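Local coordinates for protein hyaluronoglucosaminidase (PDB 1FCQ) that hydrolyses hyaluronan as a family 56 glycosidase of honey bee venom, where it is also a major allergen, at residues Q162-K173 against S213-V221. Residues are numbered along the deposited sequence; the frame is centred on the assembly and turned at random.
Sequences QLFMEETLKAAK and SWLFESEDV
K173 NZ donates to the backbone O of S218 over 2.6 Å, the one direct hydrogen bond between the two segments. The C=O...N angle of 141°, with NZ lying in the carbonyl plane, places the ammonium on a lone pair of that oxygen. A bend at chi3 turns the end of the lysine chain onto this carbonyl, while CE passes alongside the D220 carboxylate. NZ stays 4.1 Å from D220 OD1, beyond a salt bridge, so any attraction is probably longer-range; D220 OD2 is bonded to the backbone N of W181. Farther along the helix, two waters span the gap between E166 OE2 and the hydroxyl of S218. Water 1 donates to S218 OG at 2.6 Å and only weakly to E166, whereas water 2 makes its stronger bond to E166 OE2.

Packing takes over beyond the waters. L169 CD2 fits among S218 CB (3.7 Å), E219 CG and L215 CD1, while M165 CE meets L215 CD2. The W214 ring has Q162 on one face and its own neighbour on the other: Q162 CG sits 3.6 Å from the six-membered ring centroid, 14° off the normal, a CH-pi contact, and L215 CB lies over the opposite face, offset toward the rim. With CG anti to the backbone N and the chain extended beyond it, the Q162 amide stacks on the indole, planes 10° apart. M165 CB reaches the ring edge.

Helix 146-175 thereby packs against a short helix and the loop that leads into strand 221-222, in the helical layer around the (beta/alpha) TIM barrel of family 56 hyaluronidases.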
ATOM      1  N   GLN A 162       0.496   4.117 -16.255  1.00 14.44           N
ATOM      2  CA  GLN A 162      -0.177   2.836 -16.423  1.00 12.71           C
ATOM      3  C   GLN A 162       0.818   1.782 -16.895  1.00 12.55           C
ATOM      4  O   GLN A 162       0.838   0.676 -16.366  1.00 13.03           O
ATOM      5  CB  GLN A 162      -1.316   3.004 -17.457  1.00 13.87           C
ATOM      6  CG  GLN A 162      -1.877   1.612 -17.794  1.00 17.79           C
ATOM      7  CD  GLN A 162      -3.005   1.662 -18.799  1.00 22.99           C
ATOM      8  OE1 GLN A 162      -3.206   0.692 -19.532  1.00 30.56           O
ATOM      9  NE2 GLN A 162      -3.757   2.737 -18.819  1.00 18.33           N
ATOM     10  N   LEU A 163       1.628   2.043 -17.915  1.00 12.95           N
ATOM     11  CA  LEU A 163       2.580   1.063 -18.430  1.00 13.43           C
ATOM     12  C   LEU A 163       3.487   0.535 -17.334  1.00 16.89           C
ATOM     13  O   LEU A 163       3.631  -0.674 -17.162  1.00 13.56           O
ATOM     14  CB  LEU A 163       3.406   1.707 -19.553  1.00 14.90           C
ATOM     15  CG  LEU A 163       4.366   0.780 -20.301  1.00 16.80           C
ATOM     16  CD1 LEU A 163       3.642  -0.403 -20.940  1.00 15.63           C
ATOM     17  CD2 LEU A 163       5.168   1.565 -21.329  1.00 20.13           C
ATOM     18  N   PHE A 164       4.063   1.454 -16.549  1.00 12.83           N
ATOM     19  CA  PHE A 164       4.965   1.022 -15.493  1.00 13.14           C
ATOM     20  C   PHE A 164       4.236   0.185 -14.440  1.00 12.44           C
ATOM     21  O   PHE A 164       4.748  -0.863 -14.037  1.00 12.73           O
ATOM     22  CB  PHE A 164       5.662   2.241 -14.859  1.00 16.75           C
ATOM     23  CG  PHE A 164       6.948   2.620 -15.558  1.00 13.75           C
ATOM     24  CD1 PHE A 164       6.955   3.432 -16.678  1.00 16.99           C
ATOM     25  CD2 PHE A 164       8.157   2.118 -15.108  1.00 17.81           C
ATOM     26  CE1 PHE A 164       8.133   3.769 -17.313  1.00 18.99           C
ATOM     27  CE2 PHE A 164       9.341   2.425 -15.744  1.00 17.47           C
ATOM     28  CZ  PHE A 164       9.332   3.256 -16.855  1.00 15.40           C
ATOM     29  N   MET A 165       3.076   0.671 -13.977  1.00 13.32           N
ATOM     30  CA  MET A 165       2.384  -0.100 -12.933  1.00 12.76           C
ATOM     31  C   MET A 165       1.846  -1.423 -13.454  1.00 13.03           C
ATOM     32  O   MET A 165       1.963  -2.479 -12.819  1.00 12.54           O
ATOM     33  CB  MET A 165       1.270   0.725 -12.291  1.00 14.32           C
ATOM     34  CG  MET A 165       1.818   1.828 -11.382  1.00 14.48           C
ATOM     35  SD  MET A 165       0.497   2.684 -10.500  1.00 14.74           S
ATOM     36  CE  MET A 165      -0.050   1.423  -9.344  1.00 12.42           C
ATOM     37  N   GLU A 166       1.187  -1.403 -14.611  1.00 14.27           N
ATOM     38  CA  GLU A 166       0.618  -2.652 -15.124  1.00 15.46           C
ATOM     39  C   GLU A 166       1.685  -3.654 -15.501  1.00 13.40           C
ATOM     40  O   GLU A 166       1.528  -4.834 -15.199  1.00 14.85           O
ATOM     41  CB  GLU A 166      -0.317  -2.329 -16.281  1.00 18.37           C
ATOM     42  CG  GLU A 166      -1.148  -3.523 -16.709  1.00 17.00           C
ATOM     43  CD  GLU A 166      -2.170  -3.184 -17.771  1.00 18.69           C
ATOM     44  OE1 GLU A 166      -2.294  -2.008 -18.183  1.00 19.43           O
ATOM     45  OE2 GLU A 166      -2.872  -4.141 -18.189  1.00 20.09           O
ATOM     46  N   GLU A 167       2.786  -3.233 -16.138  1.00 13.85           N
ATOM     47  CA  GLU A 167       3.805  -4.188 -16.521  1.00 14.24           C
ATOM     48  C   GLU A 167       4.504  -4.821 -15.342  1.00 15.78           C
ATOM     49  O   GLU A 167       4.815  -6.009 -15.356  1.00 16.16           O
ATOM     50  CB  GLU A 167       4.850  -3.543 -17.441  1.00 19.45           C
ATOM     51  CG  GLU A 167       4.361  -3.411 -18.868  1.00 19.70           C
ATOM     52  CD  GLU A 167       3.972  -4.771 -19.444  1.00 26.10           C
ATOM     53  OE1 GLU A 167       4.719  -5.757 -19.371  1.00 24.75           O
ATOM     54  OE2 GLU A 167       2.851  -4.803 -19.961  1.00 27.64           O
ATOM     55  N   THR A 168       4.708  -4.029 -14.290  1.00 14.60           N
ATOM     56  CA  THR A 168       5.349  -4.548 -13.082  1.00 12.22           C
ATOM     57  C   THR A 168       4.450  -5.601 -12.426  1.00 11.92           C
ATOM     58  O   THR A 168       4.931  -6.642 -11.979  1.00 14.36           O
ATOM     59  CB  THR A 168       5.640  -3.420 -12.085  1.00 10.90           C
ATOM     60  OG1 THR A 168       6.405  -2.417 -12.780  1.00 13.42           O
ATOM     61  CG2 THR A 168       6.433  -3.929 -10.902  1.00 13.08           C
ATOM     62  N   LEU A 169       3.158  -5.274 -12.352  1.00 13.20           N
ATOM     63  CA  LEU A 169       2.222  -6.227 -11.733  1.00  9.82           C
ATOM     64  C   LEU A 169       2.142  -7.490 -12.580  1.00 12.22           C
ATOM     65  O   LEU A 169       2.133  -8.589 -12.017  1.00 13.60           O
ATOM     66  CB  LEU A 169       0.855  -5.542 -11.615  1.00 11.59           C
ATOM     67  CG  LEU A 169      -0.281  -6.431 -11.098  1.00 12.92           C
ATOM     68  CD1 LEU A 169      -0.016  -6.916  -9.680  1.00 15.06           C
ATOM     69  CD2 LEU A 169      -1.593  -5.644 -11.145  1.00 16.47           C
ATOM     70  N   LYS A 170       2.127  -7.352 -13.909  1.00 13.23           N
ATOM     71  CA  LYS A 170       2.091  -8.526 -14.789  1.00 13.90           C
ATOM     72  C   LYS A 170       3.326  -9.388 -14.610  1.00 14.88           C
ATOM     73  O   LYS A 170       3.222 -10.617 -14.527  1.00 18.91           O
ATOM     74  CB  LYS A 170       2.034  -8.114 -16.262  1.00 17.15           C
ATOM     75  CG  LYS A 170       0.660  -7.878 -16.838  1.00 34.76           C
ATOM     76  CD  LYS A 170       0.778  -7.462 -18.301  1.00 40.70           C
ATOM     77  CE  LYS A 170       1.551  -8.454 -19.157  1.00 37.85           C
ATOM     78  NZ  LYS A 170       2.214  -7.796 -20.314  1.00 32.83           N
ATOM     79  N   ALA A 171       4.495  -8.760 -14.480  1.00 12.29           N
ATOM     80  CA  ALA A 171       5.737  -9.472 -14.252  1.00 12.30           C
ATOM     81  C   ALA A 171       5.694 -10.249 -12.939  1.00 14.97           C
ATOM     82  O   ALA A 171       6.049 -11.416 -12.888  1.00 16.94           O
ATOM     83  CB  ALA A 171       6.933  -8.534 -14.295  1.00 18.43           C
ATOM     84  N   ALA A 172       5.211  -9.624 -11.861  1.00 13.77           N
ATOM     85  CA  ALA A 172       5.134 -10.290 -10.575  1.00 13.27           C
ATOM     86  C   ALA A 172       4.221 -11.509 -10.657  1.00 12.98           C
ATOM     87  O   ALA A 172       4.554 -12.572 -10.141  1.00 14.88           O
ATOM     88  CB  ALA A 172       4.626  -9.328  -9.497  1.00 12.05           C
ATOM     89  N   LYS A 173       3.064 -11.309 -11.301  1.00 14.14           N
ATOM     90  CA  LYS A 173       2.102 -12.407 -11.413  1.00 12.83           C
ATOM     91  C   LYS A 173       2.645 -13.536 -12.272  1.00 13.84           C
ATOM     92  O   LYS A 173       2.373 -14.716 -12.002  1.00 15.94           O
ATOM     93  CB  LYS A 173       0.768 -11.878 -11.950  1.00 14.10           C
ATOM     94  CG  LYS A 173      -0.003 -11.057 -10.929  1.00 16.40           C
ATOM     95  CD  LYS A 173      -1.307 -10.535 -11.517  1.00 20.78           C
ATOM     96  CE  LYS A 173      -2.291 -11.651 -11.861  1.00 20.57           C
ATOM     97  NZ  LYS A 173      -3.443 -11.080 -12.620  1.00 32.82           N
ATOM     98  N   SER A 213      -9.739  -0.163 -14.511  1.00 21.99           N
ATOM     99  CA  SER A 213      -9.900  -1.597 -14.676  1.00 23.12           C
ATOM    100  C   SER A 213      -8.609  -2.266 -15.105  1.00 23.16           C
ATOM    101  O   SER A 213      -8.309  -3.398 -14.718  1.00 20.72           O
ATOM    102  CB  SER A 213     -11.021  -1.860 -15.698  1.00 28.16           C
ATOM    103  OG  SER A 213     -12.207  -1.274 -15.168  1.00 36.43           O
ATOM    104  N   TRP A 214      -7.730  -1.533 -15.803  1.00 15.96           N
ATOM    105  CA  TRP A 214      -6.449  -2.072 -16.203  1.00 18.17           C
ATOM    106  C   TRP A 214      -5.659  -2.499 -14.958  1.00 19.77           C
ATOM    107  O   TRP A 214      -4.881  -3.432 -15.053  1.00 20.83           O
ATOM    108  CB  TRP A 214      -5.645  -1.069 -17.016  1.00 21.41           C
ATOM    109  CG  TRP A 214      -5.375   0.247 -16.352  1.00 19.89           C
ATOM    110  CD1 TRP A 214      -6.097   1.389 -16.489  1.00 16.29           C
ATOM    111  CD2 TRP A 214      -4.308   0.559 -15.449  1.00 20.94           C
ATOM    112  NE1 TRP A 214      -5.550   2.410 -15.742  1.00 18.75           N
ATOM    113  CE2 TRP A 214      -4.447   1.911 -15.099  1.00 17.04           C
ATOM    114  CE3 TRP A 214      -3.257  -0.193 -14.910  1.00 14.78           C
ATOM    115  CZ2 TRP A 214      -3.567   2.556 -14.225  1.00 16.69           C
ATOM    116  CZ3 TRP A 214      -2.379   0.453 -14.042  1.00 20.10           C
ATOM    117  CH2 TRP A 214      -2.547   1.808 -13.714  1.00 15.75           C
ATOM    118  N   LEU A 215      -5.829  -1.788 -13.840  1.00 17.82           N
ATOM    119  CA  LEU A 215      -5.138  -2.175 -12.619  1.00 13.43           C
ATOM    120  C   LEU A 215      -5.929  -3.167 -11.778  1.00 14.37           C
ATOM    121  O   LEU A 215      -5.450  -4.246 -11.436  1.00 15.34           O
ATOM    122  CB  LEU A 215      -4.810  -0.937 -11.760  1.00 13.88           C
ATOM    123  CG  LEU A 215      -4.046  -1.267 -10.461  1.00 14.50           C
ATOM    124  CD1 LEU A 215      -2.706  -1.923 -10.772  1.00 18.70           C
ATOM    125  CD2 LEU A 215      -3.870  -0.010  -9.628  1.00 15.21           C
ATOM    126  N   PHE A 216      -7.173  -2.797 -11.455  1.00 14.97           N
ATOM    127  CA  PHE A 216      -7.959  -3.636 -10.541  1.00 12.87           C
ATOM    128  C   PHE A 216      -8.365  -4.971 -11.099  1.00 16.32           C
ATOM    129  O   PHE A 216      -8.452  -5.925 -10.312  1.00 18.56           O
ATOM    130  CB  PHE A 216      -9.128  -2.795 -10.022  1.00 13.55           C
ATOM    131  CG  PHE A 216      -8.627  -1.574  -9.274  1.00 13.90           C
ATOM    132  CD1 PHE A 216      -8.981  -0.303  -9.654  1.00 12.63           C
ATOM    133  CD2 PHE A 216      -7.802  -1.746  -8.165  1.00 14.69           C
ATOM    134  CE1 PHE A 216      -8.525   0.810  -8.971  1.00 15.62           C
ATOM    135  CE2 PHE A 216      -7.329  -0.641  -7.481  1.00 15.67           C
ATOM    136  CZ  PHE A 216      -7.701   0.626  -7.871  1.00 16.22           C
ATOM    137  N   GLU A 217      -8.552  -5.123 -12.414  1.00 15.37           N
ATOM    138  CA  GLU A 217      -8.884  -6.464 -12.919  1.00 19.97           C
ATOM    139  C   GLU A 217      -7.645  -7.355 -12.915  1.00 17.58           C
ATOM    140  O   GLU A 217      -7.752  -8.579 -12.831  1.00 21.62           O
ATOM    141  CB  GLU A 217      -9.536  -6.370 -14.301  1.00 19.32           C
ATOM    142  CG  GLU A 217     -10.780  -5.492 -14.266  1.00 34.45           C
ATOM    143  CD  GLU A 217     -11.994  -6.062 -14.963  1.00 46.31           C
ATOM    144  OE1 GLU A 217     -12.771  -5.279 -15.559  1.00 44.29           O
ATOM    145  OE2 GLU A 217     -12.192  -7.295 -14.901  1.00 52.99           O
ATOM    146  N   SER A 218      -6.450  -6.762 -12.945  1.00 16.90           N
ATOM    147  CA  SER A 218      -5.208  -7.512 -12.938  1.00 20.31           C
ATOM    148  C   SER A 218      -4.795  -7.874 -11.508  1.00 18.45           C
ATOM    149  O   SER A 218      -4.244  -8.953 -11.320  1.00 22.61           O
ATOM    150  CB  SER A 218      -4.048  -6.778 -13.604  1.00 19.24           C
ATOM    151  OG  SER A 218      -4.373  -6.232 -14.859  1.00 33.57           O
ATOM    152  N   GLU A 219      -5.082  -7.005 -10.541  1.00 16.23           N
ATOM    153  CA  GLU A 219      -4.732  -7.347  -9.163  1.00 15.67           C
ATOM    154  C   GLU A 219      -5.557  -8.527  -8.653  1.00 19.17           C
ATOM    155  O   GLU A 219      -6.714  -8.666  -9.049  1.00 17.77           O
ATOM    156  CB  GLU A 219      -5.003  -6.179  -8.205  1.00 16.18           C
ATOM    157  CG  GLU A 219      -4.206  -4.939  -8.528  1.00 18.71           C
ATOM    158  CD  GLU A 219      -4.078  -4.058  -7.286  1.00 15.73           C
ATOM    159  OE1 GLU A 219      -5.103  -3.883  -6.590  1.00 14.42           O
ATOM    160  OE2 GLU A 219      -2.946  -3.592  -7.124  1.00 18.46           O
ATOM    161  N   ASP A 220      -4.992  -9.303  -7.744  1.00 14.87           N
ATOM    162  CA  ASP A 220      -5.721 -10.403  -7.113  1.00 12.81           C
ATOM    163  C   ASP A 220      -6.314  -9.971  -5.773  1.00 16.82           C
ATOM    164  O   ASP A 220      -7.220 -10.612  -5.247  1.00 18.50           O
ATOM    165  CB  ASP A 220      -4.748 -11.552  -6.796  1.00 14.55           C
ATOM    166  CG  ASP A 220      -4.016 -12.028  -8.023  1.00 17.14           C
ATOM    167  OD1 ASP A 220      -4.758 -12.472  -8.962  1.00 20.85           O
ATOM    168  OD2 ASP A 220      -2.781 -12.006  -8.102  1.00 17.54           O
ATOM    169  N   VAL A 221      -5.714  -8.932  -5.194  1.00 14.09           N
ATOM    170  CA  VAL A 221      -6.113  -8.456  -3.865  1.00 13.36           C
ATOM    171  C   VAL A 221      -5.975  -6.946  -3.817  1.00 13.64           C
ATOM    172  O   VAL A 221      -5.038  -6.345  -4.363  1.00 13.34           O
ATOM    173  CB  VAL A 221      -5.254  -9.123  -2.776  1.00 16.03           C
ATOM    174  CG1 VAL A 221      -3.768  -8.905  -2.992  1.00 14.59           C
ATOM    175  CG2 VAL A 221      -5.652  -8.656  -1.377  1.00 16.64           C
TER
HETATM  176  O   HOH W   1      -5.801  -5.517 -16.921  1.00 38.88           O
HETATM  177  O   HOH W   2      -2.251  -7.023 -17.402  1.00 40.99           O